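PDB 3ZHC: phytase from Citrobacter braakii, which belongs to branch 2 of the histidine phosphatase superfamily, with an alpha/beta core built round a mixed beta-sheet. Local coordinates for residues 108-116 against 136-147. The protein carries 2 engineered substitutions. Numbering follows the deposited sequence.
Sequences IADTDQRTR and YQKDEEKNDPLF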
loop_
_atom_site.group_PDB
_atom_site.type_symbol
_atom_site.label_atom_id
_atom_site.label_comp_id
_atom_site.label_asym_id
_atom_site.label_seq_id
_atom_site.Cartn_x
_atom_site.Cartn_y
_atom_site.Cartn_z
ATOM N N ILE B 108 -0.799 19.237 27.056
ATOM C CA ILE B 108 0.293 18.499 27.687
ATOM C C ILE B 108 1.386 18.293 26.651
ATOM O O ILE B 108 1.095 17.944 25.511
ATOM C CB ILE B 108 -0.150 17.118 28.168
ATOM C CG1 ILE B 108 -1.220 17.237 29.266
ATOM C CG2 ILE B 108 1.060 16.311 28.676
ATOM C CD1 ILE B 108 -1.863 15.927 29.613
ATOM N N ALA B 109 2.638 18.505 27.053
ATOM C CA ALA B 109 3.786 18.290 26.190
ATOM C C ALA B 109 4.854 17.484 26.906
ATOM O O ALA B 109 5.009 17.583 28.156
ATOM C CB ALA B 109 4.362 19.635 25.714
ATOM N N ASP B 110 5.598 16.688 26.127
ATOM C CA ASP B 110 6.741 15.973 26.637
ATOM C C ASP B 110 7.839 17.059 26.935
ATOM O O ASP B 110 7.743 18.189 26.458
ATOM C CB ASP B 110 7.189 14.908 25.631
ATOM C CG ASP B 110 8.207 13.922 26.190
ATOM O OD1 ASP B 110 8.570 13.962 27.406
ATOM O OD2 ASP B 110 8.657 13.093 25.400
ATOM N N THR B 111 8.862 16.697 27.716
ATOM C CA THR B 111 9.880 17.678 28.198
ATOM C C THR B 111 10.835 18.250 27.119
ATOM O O THR B 111 11.592 19.182 27.406
ATOM C CB THR B 111 10.709 17.072 29.340
ATOM O OG1 THR B 111 11.331 15.875 28.886
ATOM C CG2 THR B 111 9.805 16.736 30.523
ATOM N N ASP B 112 10.800 17.710 25.898
ATOM C CA ASP B 112 11.671 18.201 24.837
ATOM C C ASP B 112 11.182 19.535 24.321
ATOM O O ASP B 112 9.973 19.835 24.375
ATOM C CB ASP B 112 11.755 17.202 23.682
ATOM C CG ASP B 112 12.356 15.857 24.107
ATOM O OD1 ASP B 112 13.213 15.814 25.021
ATOM O OD2 ASP B 112 11.972 14.852 23.533
ATOM N N GLN B 113 12.133 20.341 23.828
ATOM C CA GLN B 113 11.833 21.594 23.157
ATOM C C GLN B 113 10.860 21.364 22.008
ATOM O O GLN B 113 9.918 22.147 21.835
ATOM C CB GLN B 113 13.144 22.245 22.642
ATOM C CG GLN B 113 13.015 23.596 21.841
ATOM C CD GLN B 113 12.725 23.427 20.331
ATOM O OE1 GLN B 113 12.662 22.329 19.815
ATOM N NE2 GLN B 113 12.552 24.541 19.641
ATOM N N ARG B 114 11.078 20.288 21.227
ATOM C CA ARG B 114 10.234 20.027 20.025
ATOM C C ARG B 114 8.760 19.799 20.324
ATOM O O ARG B 114 7.894 20.286 19.587
ATOM C CB ARG B 114 10.789 18.877 19.163
ATOM C CG ARG B 114 10.824 17.488 19.774
ATOM C CD ARG B 114 11.421 16.500 18.746
ATOM N NE ARG B 114 11.672 15.169 19.313
ATOM C CZ ARG B 114 12.876 14.637 19.602
ATOM N NH1 ARG B 114 14.028 15.285 19.377
ATOM N NH2 ARG B 114 12.923 13.405 20.124
ATOM N N THR B 115 8.482 19.067 21.399
ATOM C CA THR B 115 7.112 18.817 21.828
ATOM C C THR B 115 6.537 20.073 22.520
ATOM O O THR B 115 5.435 20.487 22.216
ATOM C CB THR B 115 7.024 17.588 22.745
ATOM O OG1 THR B 115 8.009 17.681 23.745
ATOM C CG2 THR B 115 7.269 16.294 21.941
ATOM N N ARG B 116 7.308 20.661 23.437
ATOM C CA ARG B 116 6.896 21.888 24.167
ATOM C C ARG B 116 6.532 23.043 23.230
ATOM O O ARG B 116 5.481 23.666 23.405
ATOM C CB ARG B 116 7.984 22.322 25.160
ATOM C CG ARG B 116 7.967 21.518 26.506
ATOM C CD ARG B 116 9.306 21.586 27.262
ATOM N NE ARG B 116 9.839 22.870 26.990
ATOM C CZ ARG B 116 11.045 23.176 26.527
ATOM N NH1 ARG B 116 12.016 22.287 26.301
ATOM N NH2 ARG B 116 11.283 24.434 26.323
ATOM N N TYR B 136 3.951 20.502 31.260
ATOM C CA TYR B 136 5.083 19.584 31.073
ATOM C C TYR B 136 5.801 19.411 32.402
ATOM O O TYR B 136 5.696 20.277 33.269
ATOM C CB TYR B 136 6.075 20.101 29.997
ATOM C CG TYR B 136 6.598 21.518 30.260
ATOM C CD1 TYR B 136 5.881 22.628 29.829
ATOM C CD2 TYR B 136 7.805 21.738 30.947
ATOM C CE1 TYR B 136 6.339 23.940 30.063
ATOM C CE2 TYR B 136 8.276 23.047 31.189
ATOM C CZ TYR B 136 7.525 24.140 30.740
ATOM O OH TYR B 136 7.954 25.403 30.957
ATOM N N GLN B 137 6.529 18.299 32.560
ATOM C CA GLN B 137 7.312 18.063 33.781
ATOM C C GLN B 137 8.424 19.094 33.833
ATOM O O GLN B 137 9.118 19.285 32.852
ATOM C CB GLN B 137 7.895 16.629 33.838
ATOM C CG GLN B 137 6.845 15.508 33.823
ATOM C CD GLN B 137 5.879 15.569 35.010
ATOM O OE1 GLN B 137 4.670 15.744 34.833
ATOM N NE2 GLN B 137 6.412 15.436 36.215
ATOM N N LYS B 138 8.575 19.760 34.987
ATOM C CA LYS B 138 9.583 20.842 35.158
ATOM C C LYS B 138 11.000 20.319 35.405
ATOM O O LYS B 138 11.969 21.076 35.220
ATOM C CB LYS B 138 9.149 21.839 36.255
ATOM C CG LYS B 138 7.787 22.563 35.957
ATOM C CD LYS B 138 7.876 23.510 34.750
ATOM C CE LYS B 138 6.550 24.181 34.438
ATOM N NZ LYS B 138 5.510 23.205 33.985
ATOM N N ASP B 139 11.144 19.046 35.825
ATOM C CA ASP B 139 12.478 18.412 35.900
ATOM C C ASP B 139 12.830 18.055 34.441
ATOM O O ASP B 139 12.689 16.896 33.998
ATOM C CB ASP B 139 12.492 17.196 36.838
ATOM C CG ASP B 139 13.920 16.600 37.047
ATOM O OD1 ASP B 139 14.936 17.177 36.556
ATOM O OD2 ASP B 139 14.018 15.536 37.719
ATOM N N GLU B 140 13.292 19.077 33.703
ATOM C CA GLU B 140 13.538 18.975 32.229
ATOM C C GLU B 140 14.785 18.146 31.805
ATOM O O GLU B 140 15.033 17.979 30.589
ATOM C CB GLU B 140 13.574 20.394 31.597
ATOM C CG GLU B 140 12.228 21.147 31.724
ATOM C CD GLU B 140 12.292 22.599 31.232
ATOM O OE1 GLU B 140 12.457 22.824 30.006
ATOM O OE2 GLU B 140 12.164 23.511 32.080
ATOM N N GLU B 141 15.552 17.645 32.796
ATOM C CA GLU B 141 16.666 16.730 32.558
ATOM C C GLU B 141 16.064 15.320 32.380
ATOM O O GLU B 141 16.326 14.614 31.375
ATOM C CB GLU B 141 17.684 16.707 33.747
ATOM C CG GLU B 141 18.121 18.104 34.393
ATOM C CD GLU B 141 19.111 18.943 33.547
ATOM O OE1 GLU B 141 19.350 18.606 32.351
ATOM O OE2 GLU B 141 19.645 19.948 34.105
ATOM N N LYS B 142 15.243 14.938 33.378
ATOM C CA LYS B 142 14.605 13.603 33.501
ATOM C C LYS B 142 13.524 13.354 32.397
ATOM O O LYS B 142 13.161 14.291 31.634
ATOM C CB LYS B 142 14.024 13.457 34.954
ATOM C CG LYS B 142 13.970 12.026 35.557
ATOM C CD LYS B 142 12.548 11.469 35.689
ATOM C CE LYS B 142 12.535 10.111 36.436
ATOM N NZ LYS B 142 13.023 10.199 37.855
ATOM N N ASN B 143 13.027 12.104 32.308
ATOM C CA ASN B 143 12.007 11.736 31.289
ATOM C C ASN B 143 10.578 11.734 31.835
ATOM O O ASN B 143 10.361 11.473 33.024
ATOM C CB ASN B 143 12.321 10.370 30.640
ATOM C CG ASN B 143 11.925 9.180 31.511
ATOM O OD1 ASN B 143 12.488 8.957 32.599
ATOM N ND2 ASN B 143 10.950 8.399 31.030
ATOM N N ASP B 144 9.614 12.028 30.952
ATOM C CA ASP B 144 8.195 12.002 31.296
ATOM C C ASP B 144 7.663 10.603 30.937
ATOM O O ASP B 144 7.590 10.278 29.757
ATOM C CB ASP B 144 7.425 13.100 30.554
ATOM C CG ASP B 144 5.968 13.236 31.025
ATOM O OD1 ASP B 144 5.379 12.261 31.554
ATOM O OD2 ASP B 144 5.412 14.323 30.859
ATOM N N PRO B 145 7.279 9.777 31.958
ATOM C CA PRO B 145 6.819 8.384 31.703
ATOM C C PRO B 145 5.526 8.225 30.871
ATOM O O PRO B 145 5.279 7.141 30.361
ATOM C CB PRO B 145 6.620 7.813 33.125
ATOM C CG PRO B 145 6.425 8.988 33.980
ATOM C CD PRO B 145 7.222 10.100 33.397
ATOM N N LEU B 146 4.716 9.283 30.746
ATOM C CA LEU B 146 3.525 9.262 29.862
ATOM C C LEU B 146 3.908 8.945 28.422
ATOM O O LEU B 146 3.174 8.257 27.721
ATOM C CB LEU B 146 2.776 10.605 29.900
ATOM C CG LEU B 146 1.510 10.774 29.043
ATOM C CD1 LEU B 146 0.436 9.816 29.521
ATOM C CD2 LEU B 146 1.005 12.215 29.066
ATOM N N PHE B 147 5.068 9.463 28.005
ATOM C CA PHE B 147 5.600 9.273 26.658
ATOM C C PHE B 147 6.595 8.117 26.550
ATOM O O PHE B 147 6.767 7.580 25.469
ATOM C CB PHE B 147 6.247 10.577 26.181
ATOM C CG PHE B 147 5.300 11.736 26.186
ATOM C CD1 PHE B 147 4.484 11.991 25.081
ATOM C CD2 PHE B 147 5.203 12.576 27.309
ATOM C CE1 PHE B 147 3.577 13.086 25.085
ATOM C CE2 PHE B 147 4.307 13.661 27.325
ATOM C CZ PHE B 147 3.492 13.915 26.202
HETATM O O HOH W 1 6.394 16.631 30.292
HETATM O O HOH W 2 10.147 11.897 28.312
#
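The side chain of D110 overlaps the ring of F147: CB sits over its centre, 3.5 Å from the centroid in a CH-pi contact, and the carboxylate stacks over the CG-CD2 side, the planes 9° apart. This pairing lies at the carboxyl end of strand 105-109 in the histidine phosphatase alpha/beta fold, where the chain turns into helix 113-126, flanked by the loop after strand 134-135. With CG anti to the backbone N (chi1 -169°), the carboxylate is carried along the ring toward F147 CB; OD2 is hydrogen-bonded to H324 and OD1 takes the T111 amide. An aromatic suits position 147 because its face accepts the aspartate methylene and its edge meets I108 CG2, which also touches L146 CD2 at 4.1 Å.

No direct hydrogen bond joins the segments; two waters bridge them. One donates to A109 O and D144 OD2 and accepts from Q137 N; the other links D110 OD1 to D144 N. Aspartate suits position 144 because its oxygens divide the partners: OD2 also bonds Y310, while OD1 pairs with R309 and takes the L146 amide, closing an Asx turn.

T111, branched and buried, packs its methyl CG2 3.5 Å from Q137 O. Farther out, R116 is long enough to cover the broad Y136 face with its methylenes, while NH1 bonds T111 O weakly and E140 OE1 stands over the guanidinium face, 3.8 Å from R116 NH1, a long, purely electrostatic salt bridge.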